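PDB 7BOR: probable enoyl-CoA hydratase/isomerase from Pseudomonas aeruginosa, which binds coenzyme A and probably acts as a delta(3)-delta(2)-enoyl-CoA isomerase of the crotonase family. Local coordinates for residues L18-Q21 / N25-T28; A30-M35 / S62-L67. All coordinates share one frame; numbering follows the deposited sequence.

Contact 1: residues L18-Q21 / N25-T28. With COA (coenzyme A), chain C.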
loop_
_atom_site.group_PDB
_atom_site.type_symbol
_atom_site.label_atom_id
_atom_site.label_comp_id
_atom_site.label_asym_id
_atom_site.label_seq_id
_atom_site.Cartn_x
_atom_site.Cartn_y
_atom_site.Cartn_z
ATOM N N LEU A 18 -5.362 -5.957 8.423
ATOM C CA LEU A 18 -6.004 -6.807 7.426
ATOM C C LEU A 18 -6.209 -8.217 7.964
ATOM O O LEU A 18 -5.247 -8.904 8.317
ATOM C CB LEU A 18 -5.125 -6.829 6.166
ATOM C CG LEU A 18 -5.230 -5.657 5.167
ATOM C CD1 LEU A 18 -5.233 -4.275 5.762
ATOM C CD2 LEU A 18 -4.124 -5.739 4.078
ATOM N N ASP A 19 -7.458 -8.672 8.016
ATOM C CA ASP A 19 -7.763 -9.997 8.577
ATOM C C ASP A 19 -8.639 -10.793 7.604
ATOM O O ASP A 19 -9.856 -10.903 7.791
ATOM C CB ASP A 19 -8.431 -9.877 9.981
ATOM C CG ASP A 19 -8.196 -11.133 10.869
ATOM O OD1 ASP A 19 -7.597 -12.136 10.401
ATOM O OD2 ASP A 19 -8.604 -11.093 12.054
ATOM N N ARG A 20 -8.002 -11.387 6.595
ATOM C CA ARG A 20 -8.671 -12.213 5.584
ATOM C C ARG A 20 -7.659 -13.277 5.151
ATOM O O ARG A 20 -7.279 -13.387 3.991
ATOM C CB ARG A 20 -9.180 -11.371 4.428
ATOM C CG ARG A 20 -10.016 -12.132 3.370
ATOM C CD ARG A 20 -10.661 -11.174 2.389
ATOM N NE ARG A 20 -11.571 -11.860 1.453
ATOM C CZ ARG A 20 -11.468 -11.854 0.125
ATOM N NH1 ARG A 20 -10.505 -11.169 -0.479
ATOM N NH2 ARG A 20 -12.346 -12.524 -0.616
ATOM N N GLN A 21 -7.208 -14.091 6.105
ATOM C CA GLN A 21 -6.028 -14.921 5.887
ATOM C C GLN A 21 -6.285 -15.995 4.841
ATOM O O GLN A 21 -5.408 -16.291 4.028
ATOM C CB GLN A 21 -5.575 -15.529 7.222
ATOM C CG GLN A 21 -5.339 -14.479 8.352
ATOM C CD GLN A 21 -4.285 -13.418 7.988
ATOM O OE1 GLN A 21 -4.523 -12.200 8.146
ATOM N NE2 GLN A 21 -3.109 -13.880 7.498
ATOM N N ASN A 25 -5.180 -12.063 2.482
ATOM C CA ASN A 25 -5.574 -10.682 2.735
ATOM C C ASN A 25 -5.894 -9.899 1.457
ATOM O O ASN A 25 -5.699 -8.670 1.402
ATOM C CB ASN A 25 -4.504 -9.943 3.565
ATOM C CG ASN A 25 -4.443 -10.438 5.027
ATOM O OD1 ASN A 25 -5.415 -10.968 5.554
ATOM N ND2 ASN A 25 -3.295 -10.256 5.675
ATOM N N ALA A 26 -6.419 -10.587 0.446
ATOM C CA ALA A 26 -6.820 -9.929 -0.801
ATOM C C ALA A 26 -7.876 -8.880 -0.513
ATOM O O ALA A 26 -8.807 -9.121 0.258
ATOM C CB ALA A 26 -7.333 -10.957 -1.801
ATOM N N LEU A 27 -7.707 -7.697 -1.088
ATOM C CA LEU A 27 -8.484 -6.538 -0.673
ATOM C C LEU A 27 -9.776 -6.397 -1.478
ATOM O O LEU A 27 -9.737 -6.107 -2.683
ATOM C CB LEU A 27 -7.654 -5.268 -0.823
ATOM C CG LEU A 27 -6.345 -5.222 -0.027
ATOM C CD1 LEU A 27 -5.532 -4.092 -0.528
ATOM C CD2 LEU A 27 -6.722 -5.015 1.391
ATOM N N THR A 28 -10.903 -6.489 -0.777
ATOM C CA THR A 28 -12.249 -6.317 -1.323
ATOM C C THR A 28 -12.739 -4.868 -1.240
ATOM O O THR A 28 -12.152 -4.016 -0.569
ATOM C CB THR A 28 -13.231 -7.210 -0.573
ATOM O OG1 THR A 28 -13.385 -6.679 0.748
ATOM C CG2 THR A 28 -12.717 -8.659 -0.546
HETATM N N1A COA C . -7.640 -12.233 -5.348
HETATM C C2A COA C . -8.565 -13.218 -5.168
HETATM N N3A COA C . -8.250 -14.382 -4.525
HETATM C C4A COA C . -6.995 -14.502 -4.063
HETATM C C5A COA C . -6.064 -13.539 -4.225
HETATM C C6A COA C . -6.400 -12.378 -4.890
HETATM N N6A COA C . -5.529 -11.222 -5.146
HETATM N N7A COA C . -4.893 -13.948 -3.663
HETATM C C8A COA C . -5.077 -15.183 -3.145
HETATM N N9A COA C . -6.344 -15.472 -3.423
HETATM C C1B COA C . -6.888 -16.756 -2.936
HETATM C C2B COA C . -6.584 -18.020 -3.896
HETATM O O2B COA C . -7.467 -17.915 -5.083
HETATM C C3B COA C . -6.850 -18.990 -3.068
HETATM O O3B COA C . -8.320 -19.158 -2.908
HETATM P P3B COA C . -8.987 -20.550 -2.403
HETATM O O7A COA C . -8.181 -21.174 -1.282
HETATM O O8A COA C . -9.043 -21.466 -3.595
HETATM O O9A COA C . -10.352 -20.217 -1.876
HETATM C C4B COA C . -6.345 -18.557 -1.669
HETATM O O4B COA C . -6.453 -17.019 -1.723
HETATM C C5B COA C . -5.015 -18.936 -1.378
HETATM O O5B COA C . -4.228 -18.250 -2.298
HETATM P P1A COA C . -2.992 -19.043 -3.017
HETATM O O1A COA C . -2.543 -18.350 -4.288
HETATM O O2A COA C . -3.302 -20.488 -3.337
HETATM O O3A COA C . -1.806 -19.038 -1.873
HETATM P P2A COA C . -0.244 -19.023 -2.406
HETATM O O4A COA C . 0.645 -19.208 -1.180
HETATM O O5A COA C . -0.170 -20.117 -3.428
HETATM O O6A COA C . 0.099 -17.615 -3.220
HETATM C CBP COA C . 0.318 -15.254 -3.573
HETATM C CCP COA C . 0.249 -16.388 -2.487
HETATM C CDP COA C . 0.023 -13.868 -2.896
HETATM C CEP COA C . 1.719 -15.220 -4.232
HETATM C CAP COA C . -0.762 -15.686 -4.617
HETATM O OAP COA C . -1.959 -15.864 -3.924
HETATM C C9P COA C . -1.012 -14.631 -5.695
HETATM O O9P COA C . -0.242 -14.435 -6.589
HETATM N N8P COA C . -2.286 -13.892 -5.569
HETATM C C7P COA C . -2.666 -12.842 -6.517
HETATM C C6P COA C . -1.623 -11.684 -6.519
HETATM C C5P COA C . -2.166 -10.636 -7.543
HETATM O O5P COA C . -2.103 -10.800 -8.711
HETATM N N4P COA C . -2.756 -9.424 -7.004
HETATM C C3P COA C . -3.318 -8.449 -7.905
HETATM C C2P COA C . -2.232 -7.601 -8.513
HETATM S S1P COA C . -3.140 -6.444 -9.565
#
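Two hydrogen bonds join Arg20 and Asn25, one to the side-chain amide and one between backbone atoms, and they are among several links across this loop, a compact example of how a short turn is closed. The backbone N of Arg20 donates to Asn25 OD1 at 2.8 Å, approaching nearly along the C=O axis of the side-chain amide. In return Asn25 N reaches Arg20 O at 2.9 Å. OD1 thus takes the N-H of Arg20 while the backbone N of the same asparagine donates to Arg20 O, and the asparagine CG, set beside its own N and anti to its carbonyl carbon (chi1 -71°), brings OD1 back to the facing chain. Farther out, the Arg20 side chain runs extended from CG to NE and turns its guanidinium over Thr28. There NH1 donates to Ala26 O at 2.8 Å; the oxygen lies close to the guanidinium plane, while NH1 stands above the plane of that carbonyl. Thr28 CG2 sits over one guanidinium face, toward its rim. On the buried side Leu18 CD2 meets Leu27 CD2 at 3.8 Å, the two side chains crossing at about a right angle, and Leu18 CB rests near the Asn25 amide.

A second shell positions these groups. Asn25 ND2 donates to Phe60 O, and NH1 of Arg20 also forms a salt bridge with Asp65, a CoA-binding residue. Thr28 occupies the N-cap of helix 29-44, its OG1 bonded to Met31 N. The bend thus presents Ala26 to bound coenzyme A, its CB 3.5 Å from C6A of the adenine. The chemistry implies that Arg20 NH1 is shared between a neutral carbonyl and a carboxylate, an arrangement that would favour the charged pair and tie the turn to the CoA-binding loop.

Contact 2: residues A30-M35 / S62-L67. With COA (coenzyme A), chain C.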
loop_
_atom_site.group_PDB
_atom_site.type_symbol
_atom_site.label_atom_id
_atom_site.label_comp_id
_atom_site.label_asym_id
_atom_site.label_seq_id
_atom_site.Cartn_x
_atom_site.Cartn_y
_atom_site.Cartn_z
ATOM N N ALA A 30 -15.189 -3.746 0.327
ATOM C CA ALA A 30 -15.567 -3.415 1.695
ATOM C C ALA A 30 -14.334 -3.195 2.579
ATOM O O ALA A 30 -14.378 -2.413 3.540
ATOM C CB ALA A 30 -16.459 -4.528 2.265
ATOM N N MET A 31 -13.215 -3.831 2.245
ATOM C CA MET A 31 -11.986 -3.566 2.985
ATOM C C MET A 31 -11.431 -2.211 2.628
ATOM O O MET A 31 -11.073 -1.427 3.518
ATOM C CB MET A 31 -10.983 -4.670 2.706
ATOM C CG MET A 31 -11.383 -5.979 3.379
ATOM S SD MET A 31 -10.599 -7.367 2.603
ATOM C CE MET A 31 -8.958 -7.246 3.365
ATOM N N TYR A 32 -11.421 -1.880 1.334
ATOM C CA TYR A 32 -10.964 -0.565 0.932
ATOM C C TYR A 32 -11.803 0.523 1.581
ATOM O O TYR A 32 -11.293 1.598 1.939
ATOM C CB TYR A 32 -11.052 -0.432 -0.581
ATOM C CG TYR A 32 -10.020 -1.159 -1.373
ATOM C CD1 TYR A 32 -8.684 -0.869 -1.201
ATOM C CD2 TYR A 32 -10.373 -2.066 -2.358
ATOM C CE1 TYR A 32 -7.704 -1.490 -1.966
ATOM C CE2 TYR A 32 -9.399 -2.694 -3.123
ATOM C CZ TYR A 32 -8.054 -2.389 -2.906
ATOM O OH TYR A 32 -7.058 -2.955 -3.641
ATOM N N SER A 33 -13.124 0.298 1.640
ATOM C CA SER A 33 -14.027 1.297 2.197
ATOM C C SER A 33 -13.777 1.479 3.690
ATOM O O SER A 33 -13.705 2.619 4.165
ATOM C CB SER A 33 -15.482 0.897 1.898
ATOM O OG SER A 33 -15.776 1.117 0.517
ATOM N N ARG A 34 -13.593 0.376 4.428
ATOM C CA ARG A 34 -13.320 0.480 5.860
ATOM C C ARG A 34 -12.010 1.224 6.097
ATOM O O ARG A 34 -11.937 2.104 6.965
ATOM C CB ARG A 34 -13.307 -0.912 6.506
ATOM C CG ARG A 34 -12.979 -0.925 8.025
ATOM C CD ARG A 34 -14.192 -1.114 8.900
ATOM N NE ARG A 34 -14.057 -0.460 10.205
ATOM C CZ ARG A 34 -13.973 0.863 10.373
ATOM N NH1 ARG A 34 -13.864 1.408 11.586
ATOM N NH2 ARG A 34 -13.958 1.650 9.313
ATOM N N MET A 35 -10.980 0.935 5.295
ATOM C CA MET A 35 -9.697 1.607 5.498
ATOM C C MET A 35 -9.786 3.073 5.122
ATOM O O MET A 35 -9.242 3.937 5.824
ATOM C CB MET A 35 -8.596 0.892 4.712
ATOM C CG MET A 35 -8.083 -0.340 5.445
ATOM S SD MET A 35 -6.595 -0.983 4.667
ATOM C CE MET A 35 -7.346 -1.960 3.343
ATOM N N SER A 62 -2.135 -9.870 -0.719
ATOM C CA SER A 62 -1.917 -10.249 -2.115
ATOM C C SER A 62 -2.475 -9.211 -3.081
ATOM O O SER A 62 -2.466 -9.431 -4.300
ATOM C CB SER A 62 -2.505 -11.644 -2.408
ATOM O OG SER A 62 -3.860 -11.799 -1.992
ATOM N N GLY A 63 -2.908 -8.059 -2.574
ATOM C CA GLY A 63 -3.363 -7.001 -3.436
ATOM C C GLY A 63 -4.852 -7.129 -3.684
ATOM O O GLY A 63 -5.596 -7.853 -2.986
ATOM N N ASN A 64 -5.283 -6.417 -4.720
ATOM C CA ASN A 64 -6.700 -6.322 -5.047
ATOM C C ASN A 64 -7.326 -7.698 -5.184
ATOM O O ASN A 64 -6.734 -8.620 -5.739
ATOM C CB ASN A 64 -6.902 -5.532 -6.340
ATOM C CG ASN A 64 -8.123 -4.674 -6.299
ATOM O OD1 ASN A 64 -8.035 -3.472 -6.054
ATOM N ND2 ASN A 64 -9.281 -5.278 -6.529
ATOM N N ASP A 65 -8.533 -7.839 -4.653
ATOM C CA ASP A 65 -9.305 -9.039 -4.940
ATOM C C ASP A 65 -9.545 -9.147 -6.444
ATOM O O ASP A 65 -10.125 -8.241 -7.046
ATOM C CB ASP A 65 -10.626 -8.979 -4.193
ATOM C CG ASP A 65 -11.319 -10.308 -4.172
ATOM O OD1 ASP A 65 -11.617 -10.814 -5.270
ATOM O OD2 ASP A 65 -11.542 -10.862 -3.075
ATOM N N ILE A 66 -9.093 -10.242 -7.051
ATOM C CA ILE A 66 -9.141 -10.350 -8.512
ATOM C C ILE A 66 -10.569 -10.618 -9.013
ATOM O O ILE A 66 -10.957 -10.157 -10.095
ATOM C CB ILE A 66 -8.156 -11.442 -8.974
ATOM C CG1 ILE A 66 -6.723 -10.949 -8.745
ATOM C CG2 ILE A 66 -8.388 -11.819 -10.429
ATOM C CD1 ILE A 66 -5.664 -11.796 -9.354
ATOM N N LEU A 67 -11.342 -11.407 -8.262
ATOM C CA LEU A 67 -12.766 -11.567 -8.547
ATOM C C LEU A 67 -13.460 -10.226 -8.643
ATOM O O LEU A 67 -14.262 -9.993 -9.553
ATOM C CB LEU A 67 -13.440 -12.402 -7.458
ATOM C CG LEU A 67 -13.297 -13.915 -7.578
ATOM C CD1 LEU A 67 -14.324 -14.575 -6.679
ATOM C CD2 LEU A 67 -13.498 -14.349 -8.999
HETATM N N1A COA C . -7.640 -12.233 -5.348
HETATM C C2A COA C . -8.565 -13.218 -5.168
HETATM N N3A COA C . -8.250 -14.382 -4.525
HETATM C C4A COA C . -6.995 -14.502 -4.063
HETATM C C5A COA C . -6.064 -13.539 -4.225
HETATM C C6A COA C . -6.400 -12.378 -4.890
HETATM N N6A COA C . -5.529 -11.222 -5.146
HETATM N N7A COA C . -4.893 -13.948 -3.663
HETATM C C8A COA C . -5.077 -15.183 -3.145
HETATM N N9A COA C . -6.344 -15.472 -3.423
HETATM C C1B COA C . -6.888 -16.756 -2.936
HETATM C C2B COA C . -6.584 -18.020 -3.896
HETATM O O2B COA C . -7.467 -17.915 -5.083
HETATM C C3B COA C . -6.850 -18.990 -3.068
HETATM O O3B COA C . -8.320 -19.158 -2.908
HETATM P P3B COA C . -8.987 -20.550 -2.403
HETATM O O7A COA C . -8.181 -21.174 -1.282
HETATM O O8A COA C . -9.043 -21.466 -3.595
HETATM O O9A COA C . -10.352 -20.217 -1.876
HETATM C C4B COA C . -6.345 -18.557 -1.669
HETATM O O4B COA C . -6.453 -17.019 -1.723
HETATM C C5B COA C . -5.015 -18.936 -1.378
HETATM O O5B COA C . -4.228 -18.250 -2.298
HETATM P P1A COA C . -2.992 -19.043 -3.017
HETATM O O1A COA C . -2.543 -18.350 -4.288
HETATM O O2A COA C . -3.302 -20.488 -3.337
HETATM O O3A COA C . -1.806 -19.038 -1.873
HETATM P P2A COA C . -0.244 -19.023 -2.406
HETATM O O4A COA C . 0.645 -19.208 -1.180
HETATM O O5A COA C . -0.170 -20.117 -3.428
HETATM O O6A COA C . 0.099 -17.615 -3.220
HETATM C CBP COA C . 0.318 -15.254 -3.573
HETATM C CCP COA C . 0.249 -16.388 -2.487
HETATM C CDP COA C . 0.023 -13.868 -2.896
HETATM C CEP COA C . 1.719 -15.220 -4.232
HETATM C CAP COA C . -0.762 -15.686 -4.617
HETATM O OAP COA C . -1.959 -15.864 -3.924
HETATM C C9P COA C . -1.012 -14.631 -5.695
HETATM O O9P COA C . -0.242 -14.435 -6.589
HETATM N N8P COA C . -2.286 -13.892 -5.569
HETATM C C7P COA C . -2.666 -12.842 -6.517
HETATM C C6P COA C . -1.623 -11.684 -6.519
HETATM C C5P COA C . -2.166 -10.636 -7.543
HETATM O O5P COA C . -2.103 -10.800 -8.711
HETATM N N4P COA C . -2.756 -9.424 -7.004
HETATM C C3P COA C . -3.318 -8.449 -7.905
HETATM C C2P COA C . -2.232 -7.601 -8.513
HETATM S S1P COA C . -3.140 -6.444 -9.565
#
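The backbones of 30-35, a helical run, and 62-67, a loop that enters helix 66-71, stay well apart, the closest CA atoms being those of Tyr32 and Asn64 at 9.3 Å. In this crotonase-fold protein one long side chain bridges that gap, and the case is consistent with a second-shell residue holding in place a loop whose backbone binds the ligand. Tyr32 leaves its helix toward the loop, its CG beside the backbone N (chi1 -74°), and its OH donates to Asn64 OD1 at 2.7 Å. The oxygen lies near the plane of the ring, at its edge, whereas OH stands well out of the amide's carbonyl plane; ring and amide planes are 38° apart. Both residues are buried, and Pro80 and Val81 of helix 80-90 also touch the tyrosine.

While OD1 is taken by Tyr32, ND2 of the same amide donates to Asp65 O at 3.1 Å, with that oxygen in the amide plane. The two bonds fix the rotation of the amide, using both of its polar atoms. The loop backbone then meets coenzyme A: Ser62 O accepts from N4P of the pantetheine arm at 2.7 Å, and Asn64 O accepts from the adenine N6A at 2.9 Å. Between them Gly63 adopts backbone angles that call for glycine. Asp65 caps the start of helix 66-71, with OD1 bonded to Asp68 N. At the first turn of that helix Ile66 N donates to the adenine N1A at 3.0 Å, with an N-H...acceptor angle of 168°.

Overall arrangement
From the N terminus, strand 13-18 of the six-stranded sheet runs into contact 1, which closes the short loop before helix 29-44. Contact 2 opens on that helix just afterwards and closes a longer excursion, through strand 50-54, to the loop leading into helix 66-71. The two contacts therefore follow in series, neither nesting nor crossing, yet their centres lie 7 Å apart. Segment 25-28 packs beside segment 62-67, with Leu27 N probably bonded to Gly63 O. Together they join the end of strand 13-18 and helix 29-44 to the CoA-binding loop, and both touch bound coenzyme A at its adenine.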